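Local structure of DNA mismatch repair protein MutS (Thermus aquaticus, 1EWQ) at residues 17-22 / 108-113. The protein binds mismatched DNA, probably carrying out the recognition step of mismatch repair, and has a weak ATPase activity. Sequence-based numbering, arbitrary orientation.
Sequences LQQYVE and VRREVT. With nucleotides of chain B.
With CG anti to the backbone N (chi1 179°) and the chain extended beyond it (chi2 179°), Gln19 reaches from helix 15-26 to the loop residue Val108, just before strand 110-116, and to Arg110, the first residue of that strand. There NE2 donates to the carbonyl O of Val108 at 2.6 Å, a nearly straight bond (164° at the hydrogen) lying in the carbonyl plane and close to the glutamine's own amide plane. Arg110 crosses this side chain at about a right angle: its CD lies 3.1 Å from Gln19 OE1, while its CB approaches the amide carbon CD of Gln19 at 3.7 Å. Val108 also faces the DNA, its N donating to OP1 of DC14 of chain B at 2.8 Å; Arg110 NH2, 3.6 Å from that OP1, is too far for a hydrogen bond, but its charge would probably add a longer-range attraction. An alanine in place of Gln19 would probably leave the Val108 carbonyl without this donor and open a gap beside Arg110 CB, CG and CD. Gln19 and Arg110 both pack on Phe34 of strand 31-36. The contact joins helix 15-26 to an outermost strand of the mixed sheet in MutS domain I, the N-terminal mismatch-binding domain, where a loop amide holds a DNA phosphate.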
loop_
_atom_site.group_PDB
_atom_site.type_symbol
_atom_site.label_atom_id
_atom_site.label_comp_id
_atom_site.label_asym_id
_atom_site.label_seq_id
_atom_site.Cartn_x
_atom_site.Cartn_y
_atom_site.Cartn_z
ATOM N N LEU C 17 11.292 -35.386 -0.188
ATOM C CA LEU C 17 10.094 -34.801 -0.771
ATOM C C LEU C 17 8.830 -35.492 -0.267
ATOM O O LEU C 17 7.742 -34.924 -0.306
ATOM C CB LEU C 17 10.173 -34.849 -2.299
ATOM C CG LEU C 17 11.231 -33.906 -2.880
ATOM C CD1 LEU C 17 11.289 -34.047 -4.398
ATOM C CD2 LEU C 17 10.891 -32.469 -2.486
ATOM N N GLN C 18 8.979 -36.721 0.211
ATOM C CA GLN C 18 7.845 -37.460 0.748
ATOM C C GLN C 18 7.547 -36.902 2.123
ATOM O O GLN C 18 6.428 -36.483 2.404
ATOM C CB GLN C 18 8.168 -38.950 0.858
ATOM C CG GLN C 18 7.653 -39.773 -0.306
ATOM C CD GLN C 18 6.141 -39.744 -0.409
ATOM O OE1 GLN C 18 5.437 -40.077 0.544
ATOM N NE2 GLN C 18 5.634 -39.347 -1.573
ATOM N N GLN C 19 8.567 -36.902 2.975
ATOM C CA GLN C 19 8.454 -36.383 4.328
ATOM C C GLN C 19 7.835 -34.989 4.239
ATOM O O GLN C 19 7.023 -34.605 5.081
ATOM C CB GLN C 19 9.847 -36.315 4.960
ATOM C CG GLN C 19 9.889 -35.773 6.373
ATOM C CD GLN C 19 11.293 -35.750 6.940
ATOM O OE1 GLN C 19 12.194 -35.141 6.365
ATOM N NE2 GLN C 19 11.486 -36.417 8.074
ATOM N N TYR C 20 8.217 -34.252 3.199
ATOM C CA TYR C 20 7.729 -32.894 2.952
ATOM C C TYR C 20 6.248 -32.846 2.566
ATOM O O TYR C 20 5.444 -32.167 3.209
ATOM C CB TYR C 20 8.563 -32.249 1.838
ATOM C CG TYR C 20 7.931 -31.027 1.203
ATOM C CD1 TYR C 20 7.826 -29.825 1.902
ATOM C CD2 TYR C 20 7.428 -31.080 -0.094
ATOM C CE1 TYR C 20 7.235 -28.702 1.322
ATOM C CE2 TYR C 20 6.835 -29.963 -0.684
ATOM C CZ TYR C 20 6.742 -28.780 0.030
ATOM O OH TYR C 20 6.159 -27.679 -0.551
ATOM N N VAL C 21 5.911 -33.560 1.497
ATOM C CA VAL C 21 4.549 -33.615 0.982
ATOM C C VAL C 21 3.546 -34.138 2.005
ATOM O O VAL C 21 2.395 -33.707 2.026
ATOM C CB VAL C 21 4.495 -34.487 -0.302
ATOM C CG1 VAL C 21 3.053 -34.802 -0.678
ATOM C CG2 VAL C 21 5.184 -33.756 -1.450
ATOM N N GLU C 22 3.989 -35.058 2.857
ATOM C CA GLU C 22 3.129 -35.641 3.884
ATOM C C GLU C 22 2.653 -34.571 4.861
ATOM O O GLU C 22 1.460 -34.467 5.151
ATOM C CB GLU C 22 3.887 -36.720 4.659
ATOM C CG GLU C 22 3.001 -37.799 5.243
ATOM C CD GLU C 22 2.520 -38.779 4.188
ATOM O OE1 GLU C 22 3.381 -39.458 3.577
ATOM O OE2 GLU C 22 1.289 -38.869 3.967
ATOM N N VAL C 108 16.140 -37.289 8.757
ATOM C CA VAL C 108 15.969 -36.556 10.008
ATOM C C VAL C 108 14.488 -36.382 10.344
ATOM O O VAL C 108 13.658 -36.192 9.452
ATOM C CB VAL C 108 16.630 -35.158 9.940
ATOM C CG1 VAL C 108 16.383 -34.395 11.235
ATOM C CG2 VAL C 108 18.123 -35.300 9.692
ATOM N N ARG C 109 14.164 -36.463 11.634
ATOM C CA ARG C 109 12.784 -36.306 12.090
ATOM C C ARG C 109 12.308 -34.874 11.854
ATOM O O ARG C 109 12.908 -33.922 12.360
ATOM C CB ARG C 109 12.660 -36.620 13.589
ATOM C CG ARG C 109 13.020 -38.048 14.009
ATOM C CD ARG C 109 12.922 -38.204 15.533
ATOM N NE ARG C 109 13.447 -39.481 16.016
ATOM C CZ ARG C 109 13.640 -39.773 17.302
ATOM N NH1 ARG C 109 13.348 -38.875 18.234
ATOM N NH2 ARG C 109 14.122 -40.961 17.658
ATOM N N ARG C 110 11.233 -34.723 11.086
ATOM C CA ARG C 110 10.676 -33.404 10.814
ATOM C C ARG C 110 9.174 -33.378 11.049
ATOM O O ARG C 110 8.431 -34.237 10.564
ATOM C CB ARG C 110 11.001 -32.969 9.385
ATOM C CG ARG C 110 12.484 -32.786 9.198
ATOM C CD ARG C 110 12.891 -32.425 7.787
ATOM N NE ARG C 110 14.332 -32.600 7.656
ATOM C CZ ARG C 110 15.027 -32.373 6.550
ATOM N NH1 ARG C 110 14.413 -31.952 5.454
ATOM N NH2 ARG C 110 16.337 -32.575 6.542
ATOM N N GLU C 111 8.744 -32.381 11.815
ATOM C CA GLU C 111 7.342 -32.207 12.148
ATOM C C GLU C 111 7.056 -30.713 12.240
ATOM O O GLU C 111 7.971 -29.896 12.336
ATOM C CB GLU C 111 7.041 -32.852 13.505
ATOM C CG GLU C 111 7.682 -34.215 13.712
ATOM C CD GLU C 111 7.607 -34.677 15.156
ATOM O OE1 GLU C 111 8.107 -33.949 16.041
ATOM O OE2 GLU C 111 7.053 -35.768 15.406
ATOM N N VAL C 112 5.776 -30.366 12.217
ATOM C CA VAL C 112 5.372 -28.978 12.329
ATOM C C VAL C 112 5.447 -28.600 13.804
ATOM O O VAL C 112 4.740 -29.160 14.631
ATOM C CB VAL C 112 3.938 -28.782 11.807
ATOM C CG1 VAL C 112 3.518 -27.327 11.971
ATOM C CG2 VAL C 112 3.864 -29.194 10.343
ATOM N N THR C 113 6.320 -27.654 14.129
ATOM C CA THR C 113 6.506 -27.211 15.508
ATOM C C THR C 113 5.537 -26.116 15.940
ATOM O O THR C 113 5.208 -25.999 17.119
ATOM C CB THR C 113 7.966 -26.728 15.722
ATOM O OG1 THR C 113 8.803 -27.866 15.948
ATOM C CG2 THR C 113 8.080 -25.761 16.913
ATOM P P DC B 14 18.637 -35.834 5.959
ATOM O OP1 DC B 14 17.251 -36.073 6.440
ATOM O OP2 DC B 14 19.754 -36.652 6.503
ATOM O "O5'" DC B 14 18.602 -35.941 4.370
ATOM C "C5'" DC B 14 17.757 -35.071 3.619
ATOM C "C4'" DC B 14 17.961 -35.272 2.137
ATOM O "O4'" DC B 14 19.321 -34.935 1.767
ATOM C "C3'" DC B 14 17.727 -36.699 1.641
ATOM O "O3'" DC B 14 17.049 -36.646 0.381
ATOM C "C2'" DC B 14 19.134 -37.247 1.476
ATOM C "C1'" DC B 14 19.902 -36.009 1.039
ATOM N N1 DC B 14 21.360 -36.017 1.304
ATOM C C2 DC B 14 22.250 -35.866 0.222
ATOM O O2 DC B 14 21.790 -35.771 -0.930
ATOM N N3 DC B 14 23.582 -35.832 0.459
ATOM C C4 DC B 14 24.039 -35.950 1.706
ATOM N N4 DC B 14 25.360 -35.889 1.895
ATOM C C5 DC B 14 23.161 -36.130 2.820
ATOM C C6 DC B 14 21.843 -36.157 2.576
#